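Local structure of endo-beta-1,2-glucanase (Talaromyces funiculosus, 6IMV) at residues A[80-85]-A[141-146]; A[132-137]-A[151-156]; A[159-164]-A[219-224]. The protein hydrolyses beta-1,2-glucan chains from within, as an endo-acting glycoside hydrolase, and is captured here in complex with the disaccharide sophorose. One frame throughout, in Å; residues are numbered along the deposited sequence.

Contact 1. Residues A[80-85]-A[141-146]; sequences ASKESL and LPWFTS. With BGC (beta-D-glucopyranose), chain D; BGC (beta-D-glucopyranose), chain I.
K82 and W143 meet at about a right angle, with K82 CE 3.7 Å from W143 CH2 and oblique to the indole. The other direct touches are also loose. A80 CB lies 4.3 Å from L141 CB, and F144 brings CZ to the E83 side chain. E83 OE2 sits at the edge of that ring, 3.9 Å from CZ, with carboxylate and ring planes 79° apart; K123, Y127 and S58 grip the carboxylate from elsewhere. The polar link is a water that accepts from A80 N and donates to L141 O at 2.8 Å.

K82 and W143 both belong to the glucose-binding pocket. W143 NE1 gives an almost straight hydrogen bond (3.0 Å, 176°) to O4 of the chain D glucose, while O5 of the chain I glucose lies at the indole edge, 3.9 Å from CH2. The K82 chain bends at chi2 and again at chi4 (61°), putting NZ 3.0 Å from its acceptor S81 OG; NZ also forms a salt bridge with D434. An alanine in place of W143 would probably leave O4 of the chain D glucose without this donor and open a gap beside K82 CE.

A80 and E83 rest on L169 of helix 163-182, E83 and F144 on M57 of strand 57-64, and F144 bonds through its backbone to S78 of strand 71-78.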
loop_
_atom_site.group_PDB
_atom_site.type_symbol
_atom_site.label_atom_id
_atom_site.label_comp_id
_atom_site.label_asym_id
_atom_site.label_seq_id
_atom_site.Cartn_x
_atom_site.Cartn_y
_atom_site.Cartn_z
ATOM N N ALA A 80 5.297 -3.729 -8.618
ATOM C CA ALA A 80 4.802 -4.839 -7.800
ATOM C C ALA A 80 4.041 -4.316 -6.572
ATOM O O ALA A 80 3.180 -5.005 -6.037
ATOM C CB ALA A 80 5.947 -5.747 -7.424
ATOM N N SER A 81 4.343 -3.082 -6.160
ATOM C CA SER A 81 3.678 -2.398 -5.048
ATOM C C SER A 81 2.195 -2.132 -5.366
ATOM O O SER A 81 1.323 -2.353 -4.512
ATOM C CB SER A 81 4.417 -1.124 -4.716
ATOM O OG SER A 81 4.797 -0.445 -5.909
ATOM N N LYS A 82 1.894 -1.685 -6.589
ATOM C CA LYS A 82 0.492 -1.454 -7.004
ATOM C C LYS A 82 -0.192 -2.804 -7.268
ATOM O O LYS A 82 -1.352 -3.003 -6.936
ATOM C CB LYS A 82 0.408 -0.548 -8.239
ATOM C CG LYS A 82 1.062 0.820 -8.071
ATOM C CD LYS A 82 2.514 0.869 -8.498
ATOM C CE LYS A 82 3.245 2.077 -7.952
ATOM N NZ LYS A 82 3.261 2.078 -6.466
ATOM N N GLU A 83 0.549 -3.742 -7.853
ATOM C CA GLU A 83 0.090 -5.122 -8.008
ATOM C C GLU A 83 -0.394 -5.687 -6.665
ATOM O O GLU A 83 -1.403 -6.355 -6.620
ATOM C CB GLU A 83 1.207 -5.995 -8.574
ATOM C CG GLU A 83 1.562 -5.671 -10.009
ATOM C CD GLU A 83 0.511 -6.056 -11.031
ATOM O OE1 GLU A 83 0.270 -7.272 -11.200
ATOM O OE2 GLU A 83 -0.063 -5.137 -11.660
ATOM N N SER A 84 0.334 -5.395 -5.585
ATOM C CA SER A 84 0.017 -5.903 -4.248
ATOM C C SER A 84 -1.357 -5.390 -3.792
ATOM O O SER A 84 -2.115 -6.153 -3.192
ATOM C CB SER A 84 1.125 -5.590 -3.251
ATOM O OG SER A 84 1.002 -4.279 -2.742
ATOM N N LEU A 85 -1.701 -4.139 -4.137
ATOM C CA LEU A 85 -2.979 -3.541 -3.740
ATOM C C LEU A 85 -4.138 -4.192 -4.510
ATOM O O LEU A 85 -5.191 -4.465 -3.931
ATOM C CB LEU A 85 -2.938 -2.026 -3.943
ATOM C CG LEU A 85 -1.980 -1.272 -3.015
ATOM C CD1 LEU A 85 -1.866 0.194 -3.415
ATOM C CD2 LEU A 85 -2.411 -1.387 -1.558
ATOM N N LEU A 141 9.447 -8.577 -10.286
ATOM C CA LEU A 141 9.052 -7.541 -11.235
ATOM C C LEU A 141 9.800 -6.244 -10.937
ATOM O O LEU A 141 9.815 -5.769 -9.800
ATOM C CB LEU A 141 7.545 -7.295 -11.143
ATOM C CG LEU A 141 6.638 -8.482 -11.460
ATOM C CD1 LEU A 141 5.182 -8.087 -11.271
ATOM C CD2 LEU A 141 6.876 -9.005 -12.869
ATOM N N PRO A 142 10.371 -5.592 -11.972
ATOM C CA PRO A 142 10.863 -4.226 -11.859
ATOM C C PRO A 142 9.657 -3.283 -11.976
ATOM O O PRO A 142 8.546 -3.758 -12.076
ATOM C CB PRO A 142 11.765 -4.113 -13.090
ATOM C CG PRO A 142 11.018 -4.909 -14.127
ATOM C CD PRO A 142 10.447 -6.084 -13.356
ATOM N N TRP A 143 9.888 -1.975 -11.986
ATOM C CA TRP A 143 8.897 -1.051 -12.553
ATOM C C TRP A 143 8.755 -1.382 -14.043
ATOM O O TRP A 143 9.758 -1.596 -14.723
ATOM C CB TRP A 143 9.300 0.408 -12.333
ATOM C CG TRP A 143 9.127 0.876 -10.924
ATOM C CD1 TRP A 143 9.883 0.528 -9.844
ATOM C CD2 TRP A 143 8.133 1.795 -10.435
ATOM N NE1 TRP A 143 9.432 1.168 -8.723
ATOM C CE2 TRP A 143 8.355 1.946 -9.052
ATOM C CE3 TRP A 143 7.083 2.506 -11.030
ATOM C CZ2 TRP A 143 7.557 2.764 -8.254
ATOM C CZ3 TRP A 143 6.295 3.318 -10.241
ATOM C CH2 TRP A 143 6.533 3.443 -8.871
ATOM N N PHE A 144 7.516 -1.465 -14.520
ATOM C CA PHE A 144 7.216 -2.007 -15.842
ATOM C C PHE A 144 6.208 -1.114 -16.571
ATOM O O PHE A 144 5.439 -0.385 -15.953
ATOM C CB PHE A 144 6.666 -3.434 -15.740
ATOM C CG PHE A 144 5.504 -3.608 -14.793
ATOM C CD1 PHE A 144 4.213 -3.257 -15.170
ATOM C CD2 PHE A 144 5.698 -4.139 -13.529
ATOM C CE1 PHE A 144 3.152 -3.415 -14.290
ATOM C CE2 PHE A 144 4.633 -4.317 -12.658
ATOM C CZ PHE A 144 3.359 -3.953 -13.039
ATOM N N THR A 145 6.225 -1.231 -17.901
ATOM C CA THR A 145 5.263 -0.629 -18.797
ATOM C C THR A 145 4.195 -1.682 -19.098
ATOM O O THR A 145 4.530 -2.766 -19.551
ATOM C CB THR A 145 5.953 -0.136 -20.076
ATOM O OG1 THR A 145 6.947 0.825 -19.711
ATOM C CG2 THR A 145 4.988 0.462 -21.074
ATOM N N SER A 146 2.934 -1.361 -18.818
ATOM C CA SER A 146 1.837 -2.334 -18.903
ATOM C C SER A 146 0.825 -1.972 -20.009
ATOM O O SER A 146 -0.201 -2.643 -20.143
ATOM C CB SER A 146 1.162 -2.484 -17.554
ATOM O OG SER A 146 0.944 -1.213 -16.965
HETATM C C2 BGC D . 9.521 2.922 -3.206
HETATM C C3 BGC D . 9.449 1.823 -4.260
HETATM C C4 BGC D . 10.686 1.867 -5.149
HETATM C C5 BGC D . 11.924 1.760 -4.260
HETATM C C6 BGC D . 13.250 1.818 -4.985
HETATM C C1 BGC D . 10.827 2.811 -2.438
HETATM O O2 BGC D . 8.473 2.764 -2.259
HETATM O O3 BGC D . 8.288 1.961 -5.074
HETATM O O4 BGC D . 10.647 0.781 -6.062
HETATM O O5 BGC D . 11.937 2.823 -3.317
HETATM O O6 BGC D . 13.337 3.037 -5.686
HETATM C C2 BGC I . 6.172 7.718 -8.913
HETATM C C3 BGC I . 4.805 8.243 -9.388
HETATM C C4 BGC I . 3.637 7.403 -8.835
HETATM C C5 BGC I . 3.818 7.184 -7.325
HETATM C C6 BGC I . 2.735 6.295 -6.709
HETATM C C1 BGC I . 6.169 7.507 -7.405
HETATM O O1 BGC I . 7.400 6.983 -6.899
HETATM O O2 BGC I . 7.163 8.683 -9.219
HETATM O O3 BGC I . 4.745 8.270 -10.815
HETATM O O4 BGC I . 2.363 8.024 -9.106
HETATM O O5 BGC I . 5.107 6.615 -7.065
HETATM O O6 BGC I . 2.841 4.984 -7.259
HETATM O O HOH W 1 8.241 -3.529 -9.036
#

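Contact 2. Residues A[132-137]-A[151-156]; sequences ETYPGF and LTPTWD
Y134 and F137 both carry CG anti to the carbonyl carbon (chi1 -52° and -76°), which puts each CG on the side of the backbone N; from there both rings meet P153. The result is a proline-aromatic CH-pi contact. It joins the turn that ends helix 112-133, where Y134 is the first residue to leave helical geometry, to strand 152-153, the second strand of the antiparallel hairpin formed with strand 144-145.

Y134 and P153 reach toward each other tip to tip. P153 CD stands over one face of the tyrosine, 3.9 Å from the ring centroid and 22° off the normal, so it is displaced toward the rim. CZ is the ring atom nearest to it, 3.7 Å from P153 CD. The opposite face is covered from the tyrosine's own segment, by T133 CG2 at 3.5 Å above the ring plane, again offset toward the rim. The phenol is thus sandwiched between a methyl group and a proline methylene.

F137 meets the same proline one atom further round: its CE2 lies 4.0 Å from P153 CG, oblique to the ring, while Y134 CB sits in plane at its edge. F130 of helix 112-133 meets both aromatic rings and also touches P153, so the proline packs into a small aromatic cluster.

Further out, the tyrosine ring turns to polar company. Y134 CE2 comes 3.5 Å from L151 O, approaching obliquely, and a water hydrogen-bonded to Y134 OH at 2.9 Å makes a weak second bond to that same carbonyl. Beyond it, the hydroxyl oxygen itself lies against a methyl group, with Y134 OH 3.4 Å from T152 CG2.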
loop_
_atom_site.group_PDB
_atom_site.type_symbol
_atom_site.label_atom_id
_atom_site.label_comp_id
_atom_site.label_asym_id
_atom_site.label_seq_id
_atom_site.Cartn_x
_atom_site.Cartn_y
_atom_site.Cartn_z
ATOM N N GLU A 132 9.698 -15.339 -19.028
ATOM C CA GLU A 132 10.261 -16.018 -20.188
ATOM C C GLU A 132 11.189 -15.084 -20.969
ATOM O O GLU A 132 12.262 -15.486 -21.357
ATOM C CB GLU A 132 9.135 -16.496 -21.098
ATOM C CG GLU A 132 9.608 -17.397 -22.212
ATOM C CD GLU A 132 8.454 -17.984 -23.001
ATOM O OE1 GLU A 132 8.657 -19.049 -23.624
ATOM O OE2 GLU A 132 7.349 -17.373 -22.984
ATOM N N THR A 133 10.741 -13.849 -21.213
ATOM C CA THR A 133 11.490 -12.861 -21.996
ATOM C C THR A 133 12.626 -12.256 -21.154
ATOM O O THR A 133 13.696 -11.955 -21.690
ATOM C CB THR A 133 10.563 -11.757 -22.522
ATOM O OG1 THR A 133 9.534 -12.388 -23.280
ATOM C CG2 THR A 133 11.276 -10.733 -23.377
ATOM N N TYR A 134 12.391 -12.077 -19.848
ATOM C CA TYR A 134 13.369 -11.425 -18.933
ATOM C C TYR A 134 13.660 -12.340 -17.745
ATOM O O TYR A 134 13.349 -12.013 -16.594
ATOM C CB TYR A 134 12.870 -10.044 -18.492
ATOM C CG TYR A 134 12.454 -9.120 -19.607
ATOM C CD1 TYR A 134 13.370 -8.303 -20.249
ATOM C CD2 TYR A 134 11.136 -9.080 -20.040
ATOM C CE1 TYR A 134 12.985 -7.456 -21.273
ATOM C CE2 TYR A 134 10.734 -8.227 -21.053
ATOM C CZ TYR A 134 11.662 -7.414 -21.677
ATOM O OH TYR A 134 11.268 -6.584 -22.688
ATOM N N PRO A 135 14.279 -13.521 -17.979
ATOM C CA PRO A 135 14.509 -14.490 -16.905
ATOM C C PRO A 135 15.477 -13.996 -15.816
ATOM O O PRO A 135 15.460 -14.517 -14.710
ATOM C CB PRO A 135 15.060 -15.710 -17.660
ATOM C CG PRO A 135 15.715 -15.118 -18.895
ATOM C CD PRO A 135 14.787 -13.987 -19.281
ATOM N N GLY A 136 16.286 -12.981 -16.133
ATOM C CA GLY A 136 17.266 -12.403 -15.202
ATOM C C GLY A 136 16.640 -11.803 -13.946
ATOM O O GLY A 136 17.324 -11.640 -12.925
ATOM N N PHE A 137 15.348 -11.459 -14.006
ATOM C CA PHE A 137 14.622 -10.902 -12.853
ATOM C C PHE A 137 14.284 -11.993 -11.830
ATOM O O PHE A 137 13.825 -11.673 -10.741
ATOM C CB PHE A 137 13.364 -10.158 -13.307
ATOM C CG PHE A 137 13.666 -8.807 -13.895
ATOM C CD1 PHE A 137 14.090 -7.765 -13.083
ATOM C CD2 PHE A 137 13.613 -8.598 -15.264
ATOM C CE1 PHE A 137 14.403 -6.528 -13.620
ATOM C CE2 PHE A 137 13.942 -7.364 -15.801
ATOM C CZ PHE A 137 14.330 -6.330 -14.981
ATOM N N LEU A 151 4.631 -7.117 -20.935
ATOM C CA LEU A 151 5.394 -6.229 -20.074
ATOM C C LEU A 151 6.808 -6.026 -20.628
ATOM O O LEU A 151 7.440 -6.961 -21.136
ATOM C CB LEU A 151 5.497 -6.823 -18.667
ATOM C CG LEU A 151 4.199 -6.932 -17.870
ATOM C CD1 LEU A 151 4.477 -7.431 -16.464
ATOM C CD2 LEU A 151 3.449 -5.615 -17.848
ATOM N N THR A 152 7.285 -4.791 -20.467
ATOM C CA THR A 152 8.689 -4.432 -20.556
ATOM C C THR A 152 9.063 -3.665 -19.290
ATOM O O THR A 152 8.224 -2.984 -18.704
ATOM C CB THR A 152 8.975 -3.592 -21.810
ATOM O OG1 THR A 152 8.179 -2.411 -21.757
ATOM C CG2 THR A 152 8.680 -4.344 -23.089
ATOM N N PRO A 153 10.331 -3.722 -18.837
ATOM C CA PRO A 153 10.785 -2.794 -17.807
ATOM C C PRO A 153 10.616 -1.359 -18.331
ATOM O O PRO A 153 10.740 -1.128 -19.535
ATOM C CB PRO A 153 12.266 -3.154 -17.601
ATOM C CG PRO A 153 12.420 -4.547 -18.201
ATOM C CD PRO A 153 11.390 -4.633 -19.308
ATOM N N THR A 154 10.325 -0.406 -17.442
ATOM C CA THR A 154 10.464 0.996 -17.825
ATOM C C THR A 154 11.953 1.230 -18.105
ATOM O O THR A 154 12.790 0.445 -17.663
ATOM C CB THR A 154 9.928 1.953 -16.760
ATOM O OG1 THR A 154 10.759 1.871 -15.604
ATOM C CG2 THR A 154 8.492 1.676 -16.391
ATOM N N TRP A 155 12.266 2.284 -18.863
ATOM C CA TRP A 155 13.635 2.577 -19.281
ATOM C C TRP A 155 14.584 2.534 -18.085
ATOM O O TRP A 155 15.588 1.826 -18.111
ATOM C CB TRP A 155 13.730 3.937 -19.964
ATOM C CG TRP A 155 15.149 4.368 -20.173
ATOM C CD1 TRP A 155 15.819 5.355 -19.510
ATOM C CD2 TRP A 155 16.088 3.786 -21.092
ATOM N NE1 TRP A 155 17.104 5.445 -19.973
ATOM C CE2 TRP A 155 17.298 4.497 -20.945
ATOM C CE3 TRP A 155 16.024 2.739 -22.017
ATOM C CZ2 TRP A 155 18.428 4.195 -21.702
ATOM C CZ3 TRP A 155 17.144 2.440 -22.764
ATOM C CH2 TRP A 155 18.328 3.165 -22.611
ATOM N N ASP A 156 14.233 3.293 -17.044
ATOM C CA ASP A 156 15.056 3.449 -15.851
ATOM C C ASP A 156 15.258 2.112 -15.123
ATOM O O ASP A 156 16.165 2.002 -14.315
ATOM C CB ASP A 156 14.445 4.454 -14.867
ATOM C CG ASP A 156 14.983 5.866 -14.988
ATOM O OD1 ASP A 156 15.977 6.063 -15.711
ATOM O OD2 ASP A 156 14.385 6.769 -14.370
HETATM O O HOH W 2 8.991 -7.728 -24.090
#

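Contact 3. Residues A[159-164]-A[219-224]; sequences NRVPGL and AVTDIK. With BGC (beta-D-glucopyranose), chain D.
R160 lies alongside D222, its pair on the facing strand, and crosses V220 obliquely. Its CB starts 4.1 Å from V220 CG1, and CG passes 3.5 Å from D222 OD1, the arginine and aspartate pointing the same way. A bend at chi3 (70°) follows, and NE lies 4.2 Å from V220 CG1. NE is salt-bridged to E240, with D222 OD1 near the guanidinium plane but too far for a salt bridge. NH1 bonds to D156 O, and NH2 ends 3.9 Å from V220 CG1; W157 adds a cation-pi contact.

The backbones form an antiparallel ladder between edge strand 160-162 and central strand 220-223 of a three-stranded sheet completed by strand 237-239. V161 and T221 form the hydrogen-bonded pair: T221 N gives to V161 O at 2.9 Å, and V161 N returns a bond to T221 O. On their face V161 CG1 lies 3.9 Å from T221 CB.

Strand 160-162 runs straight on into helix 163-182, with P162 at its N-cap. G163 N donates to A219 O, which also takes a bond from a water at 2.6 Å. P162 CB comes 3.5 Å from O4 of the chain D glucose.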
loop_
_atom_site.group_PDB
_atom_site.type_symbol
_atom_site.label_atom_id
_atom_site.label_comp_id
_atom_site.label_asym_id
_atom_site.label_seq_id
_atom_site.Cartn_x
_atom_site.Cartn_y
_atom_site.Cartn_z
ATOM N N ASN A 159 17.365 -3.935 -16.023
ATOM C CA ASN A 159 18.462 -4.529 -15.245
ATOM C C ASN A 159 18.495 -4.028 -13.790
ATOM O O ASN A 159 19.541 -4.035 -13.148
ATOM C CB ASN A 159 19.803 -4.272 -15.939
ATOM C CG ASN A 159 19.840 -4.889 -17.315
ATOM O OD1 ASN A 159 19.423 -6.033 -17.495
ATOM N ND2 ASN A 159 20.283 -4.120 -18.290
ATOM N N ARG A 160 17.342 -3.620 -13.257
ATOM C CA ARG A 160 17.246 -3.144 -11.874
ATOM C C ARG A 160 15.946 -3.690 -11.289
ATOM O O ARG A 160 14.916 -3.643 -11.987
ATOM C CB ARG A 160 17.228 -1.611 -11.804
ATOM C CG ARG A 160 18.499 -0.928 -12.287
ATOM C CD ARG A 160 18.350 0.578 -12.389
ATOM N NE ARG A 160 18.264 1.201 -11.071
ATOM C CZ ARG A 160 17.221 1.885 -10.598
ATOM N NH1 ARG A 160 16.202 2.191 -11.381
ATOM N NH2 ARG A 160 17.210 2.265 -9.333
ATOM N N VAL A 161 15.992 -4.193 -10.035
ATOM C CA VAL A 161 14.805 -4.754 -9.415
ATOM C C VAL A 161 14.760 -4.365 -7.935
ATOM O O VAL A 161 15.758 -4.483 -7.222
ATOM C CB VAL A 161 14.709 -6.276 -9.647
ATOM C CG1 VAL A 161 15.854 -7.043 -8.991
ATOM C CG2 VAL A 161 13.365 -6.829 -9.192
ATOM N N PRO A 162 13.605 -3.850 -7.444
ATOM C CA PRO A 162 13.468 -3.403 -6.061
ATOM C C PRO A 162 12.866 -4.489 -5.160
ATOM O O PRO A 162 11.827 -5.102 -5.514
ATOM C CB PRO A 162 12.486 -2.237 -6.236
ATOM C CG PRO A 162 11.517 -2.742 -7.291
ATOM C CD PRO A 162 12.364 -3.615 -8.207
ATOM N N GLY A 163 13.519 -4.732 -4.022
ATOM C CA GLY A 163 13.066 -5.717 -3.061
ATOM C C GLY A 163 11.747 -5.317 -2.404
ATOM O O GLY A 163 10.874 -6.159 -2.195
ATOM N N LEU A 164 11.600 -4.024 -2.087
ATOM C CA LEU A 164 10.463 -3.556 -1.287
ATOM C C LEU A 164 9.139 -3.896 -1.987
ATOM O O LEU A 164 8.257 -4.521 -1.398
ATOM C CB LEU A 164 10.601 -2.055 -1.043
ATOM C CG LEU A 164 9.575 -1.436 -0.093
ATOM C CD1 LEU A 164 10.214 -0.309 0.708
ATOM C CD2 LEU A 164 8.355 -0.925 -0.851
ATOM N N ALA A 219 18.182 -2.946 -1.413
ATOM C CA ALA A 219 16.965 -2.207 -1.716
ATOM C C ALA A 219 16.676 -2.321 -3.216
ATOM O O ALA A 219 15.523 -2.575 -3.635
ATOM C CB ALA A 219 17.098 -0.771 -1.269
ATOM N N VAL A 220 17.733 -2.156 -4.020
ATOM C CA VAL A 220 17.668 -2.349 -5.466
ATOM C C VAL A 220 18.847 -3.224 -5.884
ATOM O O VAL A 220 19.981 -2.933 -5.539
ATOM C CB VAL A 220 17.674 -1.011 -6.226
ATOM C CG1 VAL A 220 17.676 -1.217 -7.733
ATOM C CG2 VAL A 220 16.514 -0.120 -5.812
ATOM N N THR A 221 18.553 -4.308 -6.609
ATOM C CA THR A 221 19.577 -5.169 -7.170
ATOM C C THR A 221 19.800 -4.791 -8.639
ATOM O O THR A 221 18.843 -4.665 -9.409
ATOM C CB THR A 221 19.220 -6.645 -7.015
ATOM O OG1 THR A 221 19.326 -6.973 -5.631
ATOM C CG2 THR A 221 20.113 -7.560 -7.826
ATOM N N ASP A 222 21.077 -4.596 -8.986
ATOM C CA ASP A 222 21.539 -4.407 -10.349
ATOM C C ASP A 222 21.874 -5.779 -10.938
ATOM O O ASP A 222 22.614 -6.574 -10.328
ATOM C CB ASP A 222 22.747 -3.467 -10.380
ATOM C CG ASP A 222 22.396 -2.050 -9.962
ATOM O OD1 ASP A 222 21.236 -1.639 -10.161
ATOM O OD2 ASP A 222 23.271 -1.379 -9.414
ATOM N N ILE A 223 21.283 -6.048 -12.104
ATOM C CA ILE A 223 21.388 -7.298 -12.838
ATOM C C ILE A 223 22.336 -7.054 -14.018
ATOM O O ILE A 223 22.174 -6.083 -14.719
ATOM C CB ILE A 223 19.995 -7.751 -13.320
ATOM C CG1 ILE A 223 18.961 -7.739 -12.192
ATOM C CG2 ILE A 223 20.076 -9.105 -14.013
ATOM C CD1 ILE A 223 17.545 -7.973 -12.666
ATOM N N LYS A 224 23.311 -7.936 -14.230
ATOM C CA LYS A 224 24.224 -7.761 -15.353
ATOM C C LYS A 224 23.416 -7.673 -16.652
ATOM O O LYS A 224 23.582 -6.748 -17.414
ATOM C CB LYS A 224 25.236 -8.904 -15.465
ATOM C CG LYS A 224 26.222 -8.749 -16.620
ATOM C CD LYS A 224 27.015 -7.463 -16.526
ATOM C CE LYS A 224 28.200 -7.414 -17.471
ATOM N NZ LYS A 224 29.369 -8.103 -16.885
HETATM C C2 BGC D . 9.521 2.922 -3.206
HETATM C C3 BGC D . 9.449 1.823 -4.260
HETATM C C4 BGC D . 10.686 1.867 -5.149
HETATM C C5 BGC D . 11.924 1.760 -4.260
HETATM C C6 BGC D . 13.250 1.818 -4.985
HETATM C C1 BGC D . 10.827 2.811 -2.438
HETATM O O2 BGC D . 8.473 2.764 -2.259
HETATM O O3 BGC D . 8.288 1.961 -5.074
HETATM O O4 BGC D . 10.647 0.781 -6.062
HETATM O O5 BGC D . 11.937 2.823 -3.317
HETATM O O6 BGC D . 13.337 3.037 -5.686
HETATM O O HOH W 3 21.512 -2.303 -13.486
HETATM O O HOH W 4 13.296 -1.701 -2.600
#

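In the fold
Contact 1 is the innermost, its centre about 12 Å from the centre of the chain, and fully buried; the centre of contact 2 lies about 23 Å from that point and the centre of contact 3 about 20 Å, each with partly exposed residues. Contacts 1 and 2 share the hairpin of strands 144-145 and 152-153, whose backbones bond between T145 and T152. Contact 2 leans on contact 3 through F137, packed against V161 and I223, and contact 1 reaches contact 3 where P142 packs on R160. The chemistry differs accordingly: sparse side-chain touches and sugar binding in contact 1, aromatic-proline packing in contact 2, a backbone ladder in contact 3. Contacts 1 and 3 both touch the chain D glucose.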